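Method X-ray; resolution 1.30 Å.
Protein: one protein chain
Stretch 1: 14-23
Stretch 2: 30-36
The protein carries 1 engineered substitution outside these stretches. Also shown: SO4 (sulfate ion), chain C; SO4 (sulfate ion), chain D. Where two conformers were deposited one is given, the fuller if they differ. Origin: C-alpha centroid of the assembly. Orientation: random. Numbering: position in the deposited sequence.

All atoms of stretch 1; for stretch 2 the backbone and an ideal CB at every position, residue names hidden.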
ATOM      1  N   GLN A  14      -0.608   4.353   7.952  1.00 10.73           N
ATOM      2  CA  GLN A  14      -0.845   4.742   6.578  0.60 11.93           C
ATOM      3  C   GLN A  14      -1.101   6.249   6.489  1.00 11.42           C
ATOM      4  O   GLN A  14      -0.544   6.944   5.648  1.00 12.83           O
ATOM      5  CB  GLN A  14      -2.017   3.956   6.007  0.60 15.79           C
ATOM      6  CG  GLN A  14      -2.285   4.202   4.545  0.60 19.64           C
ATOM      7  CD  GLN A  14      -3.554   3.506   4.139  0.60 23.31           C
ATOM      8  OE1 GLN A  14      -3.515   2.456   3.516  0.60 35.42           O
ATOM      9  NE2 GLN A  14      -4.690   4.051   4.560  0.60 25.11           N
ATOM     10  N   LEU A  15      -1.958   6.755   7.367  1.00 10.97           N
ATOM     11  CA  LEU A  15      -2.237   8.189   7.383  1.00 10.86           C
ATOM     12  C   LEU A  15      -0.979   9.013   7.638  1.00 10.44           C
ATOM     13  O   LEU A  15      -0.717   9.987   6.944  1.00 11.14           O
ATOM     14  CB  LEU A  15      -3.316   8.506   8.393  1.00 10.27           C
ATOM     15  CG  LEU A  15      -3.721   9.947   8.602  1.00 10.20           C
ATOM     16  CD1 LEU A  15      -4.175  10.632   7.331  1.00 12.86           C
ATOM     17  CD2 LEU A  15      -4.756  10.059   9.713  1.00 13.59           C
ATOM     18  N   GLN A  16      -0.217   8.607   8.647  1.00 10.69           N
ATOM     19  CA  GLN A  16       1.022   9.283   8.997  1.00 11.53           C
ATOM     20  C   GLN A  16       1.956   9.357   7.783  1.00 11.44           C
ATOM     21  O   GLN A  16       2.580  10.404   7.512  1.00 14.26           O
ATOM     22  CB  GLN A  16       1.696   8.555  10.170  1.00 13.78           C
ATOM     23  CG  GLN A  16       2.948   9.215  10.710  1.00 15.95           C
ATOM     24  CD  GLN A  16       3.588   8.427  11.834  1.00 16.76           C
ATOM     25  OE1 GLN A  16       2.958   7.575  12.471  1.00 19.59           O
ATOM     26  NE2 GLN A  16       4.849   8.704  12.081  1.00 19.72           N
ATOM     27  N   GLY A  17       2.036   8.268   7.005  1.00 11.46           N
ATOM     28  CA  GLY A  17       2.869   8.267   5.788  1.00 11.81           C
ATOM     29  C   GLY A  17       2.323   9.184   4.705  1.00 12.46           C
ATOM     30  O   GLY A  17       3.071   9.968   4.084  1.00 15.80           O
ATOM     31  N   LEU A  18       1.023   9.127   4.505  1.00 11.17           N
ATOM     32  CA  LEU A  18       0.404   9.854   3.405  1.00 11.76           C
ATOM     33  C   LEU A  18       0.507  11.361   3.580  1.00 13.16           C
ATOM     34  O   LEU A  18       0.662  12.101   2.606  1.00 13.37           O
ATOM     35  CB  LEU A  18      -1.058   9.478   3.237  1.00 12.03           C
ATOM     36  CG  LEU A  18      -1.325   8.081   2.656  1.00 13.48           C
ATOM     37  CD1 LEU A  18      -2.784   7.678   2.866  1.00 16.08           C
ATOM     38  CD2 LEU A  18      -0.959   7.971   1.170  1.00 16.13           C
ATOM     39  N   VAL A  19       0.364  11.836   4.822  1.00 11.57           N
ATOM     40  CA  VAL A  19       0.336  13.271   5.071  1.00 12.97           C
ATOM     41  C   VAL A  19       1.690  13.939   4.888  1.00 12.57           C
ATOM     42  O   VAL A  19       1.751  15.146   4.774  1.00 14.95           O
ATOM     43  CB  VAL A  19      -0.217  13.648   6.459  1.00 12.70           C
ATOM     44  CG1 VAL A  19      -1.652  13.181   6.658  1.00 14.76           C
ATOM     45  CG2 VAL A  19       0.669  13.184   7.588  1.00 15.68           C
ATOM     46  N   ARG A  20       2.779  13.168   4.836  1.00 13.09           N
ATOM     47  CA  ARG A  20       4.089  13.771   4.624  1.00 14.33           C
ATOM     48  C   ARG A  20       4.176  14.495   3.283  1.00 14.63           C
ATOM     49  O   ARG A  20       5.028  15.376   3.156  1.00 18.45           O
ATOM     50  CB  ARG A  20       5.204  12.745   4.719  1.00 15.15           C
ATOM     51  CG  ARG A  20       5.306  12.069   6.075  1.00 16.37           C
ATOM     52  CD  ARG A  20       6.340  10.966   6.032  1.00 20.57           C
ATOM     53  NE  ARG A  20       6.555  10.352   7.344  1.00 20.99           N
ATOM     54  CZ  ARG A  20       6.698   9.037   7.580  1.00 20.41           C
ATOM     55  NH1 ARG A  20       6.622   8.146   6.612  1.00 21.88           N
ATOM     56  NH2 ARG A  20       6.932   8.620   8.805  1.00 21.10           N
ATOM     57  N   SER A  21       3.366  14.109   2.296  1.00 13.90           N
ATOM     58  CA  SER A  21       3.432  14.715   0.975  1.00 15.40           C
ATOM     59  C   SER A  21       2.089  15.192   0.402  1.00 13.00           C
ATOM     60  O   SER A  21       1.961  15.464  -0.786  1.00 16.32           O
ATOM     61  CB  SER A  21       4.088  13.748  -0.015  1.00 18.38           C
ATOM     62  OG  SER A  21       3.312  12.602  -0.148  1.00 20.89           O
ATOM     63  N   ARG A  22       1.073  15.263   1.243  1.00 11.89           N
ATOM     64  CA  ARG A  22      -0.265  15.652   0.818  1.00 11.87           C
ATOM     65  C   ARG A  22      -0.885  16.668   1.751  1.00 12.00           C
ATOM     66  O   ARG A  22      -0.691  16.602   2.967  1.00 15.10           O
ATOM     67  CB  ARG A  22      -1.165  14.430   0.723  1.00 11.68           C
ATOM     68  CG  ARG A  22      -0.723  13.431  -0.336  1.00 13.46           C
ATOM     69  CD  ARG A  22      -1.362  12.109  -0.211  1.00 13.04           C
ATOM     70  NE  ARG A  22      -0.883  11.177  -1.185  1.00 12.32           N
ATOM     71  CZ  ARG A  22       0.221  10.459  -1.117  1.00 12.85           C
ATOM     72  NH1 ARG A  22       1.062  10.617  -0.125  1.00 13.68           N
ATOM     73  NH2 ARG A  22       0.478   9.587  -2.093  1.00 14.76           N
ATOM     74  N   ARG A  23      -1.631  17.588   1.148  1.00 11.25           N
ATOM     75  CA  ARG A  23      -2.402  18.564   1.907  0.60 11.90           C
ATOM     76  C   ARG A  23      -3.644  17.896   2.466  1.00 11.23           C
ATOM     77  O   ARG A  23      -4.281  17.092   1.785  1.00 11.93           O
ATOM     78  CB  ARG A  23      -2.756  19.767   1.013  0.60 15.56           C
ATOM     79  CG  ARG A  23      -3.623  20.810   1.685  0.60 18.36           C
ATOM     80  CD  ARG A  23      -3.708  22.055   0.837  0.60 20.15           C
ATOM     81  NE  ARG A  23      -4.393  21.829  -0.428  0.60 20.27           N
ATOM     82  CZ  ARG A  23      -5.710  21.891  -0.592  0.60 19.69           C
ATOM     83  NH1 ARG A  23      -6.503  22.078   0.438  0.60 23.49           N
ATOM     84  NH2 ARG A  23      -6.237  21.721  -1.794  0.60 24.13           N
ATOM     85  N   UNK A  30     -13.477  11.964   8.399  1.00  9.28           N
ATOM     86  CA  UNK A  30     -12.750  11.726   7.143  1.00  8.81           C
ATOM     87  C   UNK A  30     -11.653  12.772   6.973  1.00  9.03           C
ATOM     88  O   UNK A  30     -11.786  13.907   7.433  1.00  9.23           O
ATOM     89  CB  UNK A  30     -13.703  11.756   5.947  1.00  8.81           C
ATOM     90  N   UNK A  31     -10.605  12.388   6.246  1.00  8.12           N
ATOM     91  CA  UNK A  31      -9.613  13.360   5.819  1.00  8.43           C
ATOM     92  C   UNK A  31      -9.316  13.139   4.350  1.00  7.64           C
ATOM     93  O   UNK A  31      -8.982  12.031   3.915  1.00  8.91           O
ATOM     94  CB  UNK A  31      -8.337  13.257   6.657  1.00  8.43           C
ATOM     95  N   UNK A  32      -9.469  14.209   3.585  1.00  8.21           N
ATOM     96  CA  UNK A  32      -9.058  14.204   2.181  1.00  7.65           C
ATOM     97  C   UNK A  32      -7.602  14.581   2.076  1.00  8.64           C
ATOM     98  O   UNK A  32      -7.118  15.451   2.791  1.00 10.13           O
ATOM     99  CB  UNK A  32      -9.917  15.159   1.349  1.00  7.65           C
ATOM    100  N   UNK A  33      -6.892  13.910   1.208  1.00  8.11           N
ATOM    101  CA  UNK A  33      -5.442  14.047   1.070  1.00  7.73           C
ATOM    102  C   UNK A  33      -5.137  14.348  -0.394  1.00  8.38           C
ATOM    103  O   UNK A  33      -5.377  13.533  -1.280  1.00  9.77           O
ATOM    104  CB  UNK A  33      -4.712  12.787   1.539  1.00  7.73           C
ATOM    105  N   UNK A  34      -4.628  15.556  -0.644  1.00  9.13           N
ATOM    106  CA  UNK A  34      -4.415  16.070  -2.016  1.00  9.85           C
ATOM    107  C   UNK A  34      -2.907  16.214  -2.274  1.00  9.93           C
ATOM    108  O   UNK A  34      -2.203  16.963  -1.594  1.00 11.28           O
ATOM    109  CB  UNK A  34      -5.123  17.412  -2.215  1.00  9.85           C
ATOM    110  N   UNK A  35      -2.429  15.520  -3.293  1.00  9.91           N
ATOM    111  CA  UNK A  35      -1.035  15.571  -3.708  1.00 10.74           C
ATOM    112  C   UNK A  35      -0.809  16.777  -4.587  1.00 10.98           C
ATOM    113  O   UNK A  35      -1.753  17.320  -5.156  1.00 12.00           O
ATOM    114  CB  UNK A  35      -0.631  14.290  -4.441  1.00 10.74           C
ATOM    115  N   UNK A  36       0.437  17.215  -4.716  1.00 13.36           N
ATOM    116  CA  UNK A  36       0.753  18.246  -5.707  0.60 14.03           C
ATOM    117  C   UNK A  36       0.420  17.798  -7.141  1.00 14.57           C
ATOM    118  O   UNK A  36      -0.090  18.572  -7.937  1.00 16.58           O
ATOM    119  CB  UNK A  36       2.234  18.618  -5.612  0.60 14.03           C
TER
HETATM  120  S   SO4 C 502       6.685  11.791  10.813  0.80 26.77           S
HETATM  121  O1  SO4 C 502       7.357  10.491  11.023  0.80 40.13           O
HETATM  122  O2  SO4 C 502       6.574  12.067   9.363  0.80 39.39           O
HETATM  123  O3  SO4 C 502       5.290  11.721  11.303  0.80 34.64           O
HETATM  124  O4  SO4 C 502       7.447  12.874  11.454  0.80 40.17           O
HETATM  125  S   SO4 D 503       7.210   7.357  14.844  0.60 29.77           S
HETATM  126  O1  SO4 D 503       7.559   6.064  15.470  0.60 34.70           O
HETATM  127  O2  SO4 D 503       6.887   7.209  13.402  0.60 28.38           O
HETATM  128  O3  SO4 D 503       6.050   7.973  15.512  0.60 34.62           O
HETATM  129  O4  SO4 D 503       8.360   8.245  15.037  0.60 33.54           O

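Position 30 has extended backbone angles (-119/153), and its ideal CB finds nothing of stretch 1 within 5.5 Å. Stretch 1 therefore sets no preference; the residue is Leu30, which makes no contact here.

At position 31 (-134/125) CA-to-CB points toward the helix, and the ideal CB lies 5.0 Å from Leu15 CD1. That gap, facing a methyl group, suits a modest apolar side chain; the extended backbone is compatible with beta-branching. The residue is Val31, chi1 55° (p), whose CG1 meets Leu15 CD1 at 3.8 Å.

Position 32 (-87/140) directs its ideal CB sideways, with nothing of stretch 1 within 5.5 Å. Its angles are open to any L-residue, so the backbone does not call for glycine, yet Gly32 is what is found.

At position 33 (-127/114) the ideal CB points sideways, 3.8 Å from Arg22 CD and 5.2 Å from Leu18 CB, and the methyls of Leu15, Leu18 and Val19 line the space beyond. No side-chain donor or acceptor stands among those methyls, so a medium or large apolar chain, such as leucine, isoleucine or methionine, would suit. Leu33, chi1 -61° (m) and chi2 165° (t), places CD1 3.7 Å from Leu18 CD1 and 4.1 Å from Leu15 CD1, while CD2 lies 3.8 Å from Val19 CG1.

At position 34 the main chain pairs antiparallel with Arg23, whatever the side chain: Arg23 N donates to O of 34, and N of 34 donates to Arg23 O, both at 2.9 Å (154° and 166°). CA-to-CB points to the same sheet face as that of Arg23, whose long aliphatic portion and guanidinium could accept either an apolar or an acidic neighbour. The residue is Leu34; its CD1 approaches Arg23 NH2 to 3.4 Å, packing against the charged group without neutralising it.

Position 35 puts its ideal CB 4.2 Å from Arg22 CG and 4.6 Å from Ser21 O. A flat or polar chain could use the Arg22 guanidinium and the nearby Ser21 hydroxyl. His35, chi1 -162° (t), sets CD2 over one guanidinium face, 4.0 Å from Arg22 CZ, so the ring presents its edge. One water bridges the side chains, its oxygen 2.9 Å from both His35 NE2 and Ser21 OG.

Position 36 (-60/-41) leaves the extended region, and its ideal CB meets open space; many polar residues would serve. In the deposited residue, Asp36 N donates to a water oxygen 2.9 Å away, and that water oxygen donates to Ser21 O at 2.6 Å.

Stretch 2 30-36: LVGLLHD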
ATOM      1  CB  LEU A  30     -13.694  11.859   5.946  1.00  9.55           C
ATOM      2  CG  LEU A  30     -14.900  10.948   5.949  1.00 13.19           C
ATOM      3  CD1 LEU A  30     -15.787  11.300   4.775  1.00 14.32           C
ATOM      4  CD2 LEU A  30     -14.457   9.514   5.950  1.00 17.58           C
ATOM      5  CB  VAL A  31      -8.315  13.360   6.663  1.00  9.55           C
ATOM      6  CG1 VAL A  31      -7.642  11.994   6.743  1.00 11.65           C
ATOM      7  CG2 VAL A  31      -7.361  14.465   6.203  1.00 11.23           C
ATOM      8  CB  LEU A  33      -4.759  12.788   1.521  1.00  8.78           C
ATOM      9  CG  LEU A  33      -4.997  12.397   2.979  1.00 10.51           C
ATOM     10  CD1 LEU A  33      -4.567  10.934   3.220  1.00 15.01           C
ATOM     11  CD2 LEU A  33      -4.334  13.357   3.972  1.00 13.59           C
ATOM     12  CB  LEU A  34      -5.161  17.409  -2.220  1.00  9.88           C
ATOM     13  CG  LEU A  34      -6.681  17.276  -2.338  1.00 11.20           C
ATOM     14  CD1 LEU A  34      -7.462  18.556  -2.031  1.00 15.41           C
ATOM     15  CD2 LEU A  34      -7.091  16.736  -3.701  1.00 13.00           C
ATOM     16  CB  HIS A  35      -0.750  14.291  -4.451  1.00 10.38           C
ATOM     17  CG  HIS A  35       0.692  13.966  -4.589  1.00 11.51           C
ATOM     18  ND1 HIS A  35       1.500  14.465  -5.580  1.00 13.33           N
ATOM     19  CD2 HIS A  35       1.485  13.172  -3.788  1.00 13.41           C
ATOM     20  CE1 HIS A  35       2.746  13.986  -5.389  1.00 15.85           C
ATOM     21  NE2 HIS A  35       2.740  13.203  -4.311  1.00 17.42           N
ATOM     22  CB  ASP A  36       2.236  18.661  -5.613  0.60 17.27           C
ATOM     23  CG  ASP A  36       2.561  19.494  -4.354  0.60 22.66           C
ATOM     24  OD1 ASP A  36       1.644  19.925  -3.625  0.60 29.17           O
ATOM     25  OD2 ASP A  36       3.756  19.741  -4.106  0.60 32.55           O
TER
HETATM   26  O   HOH W   1       2.701  16.584  -3.034  1.00 21.16           O
HETATM   27  O   HOH W   2       4.571  11.750  -2.584  1.00 34.58           O
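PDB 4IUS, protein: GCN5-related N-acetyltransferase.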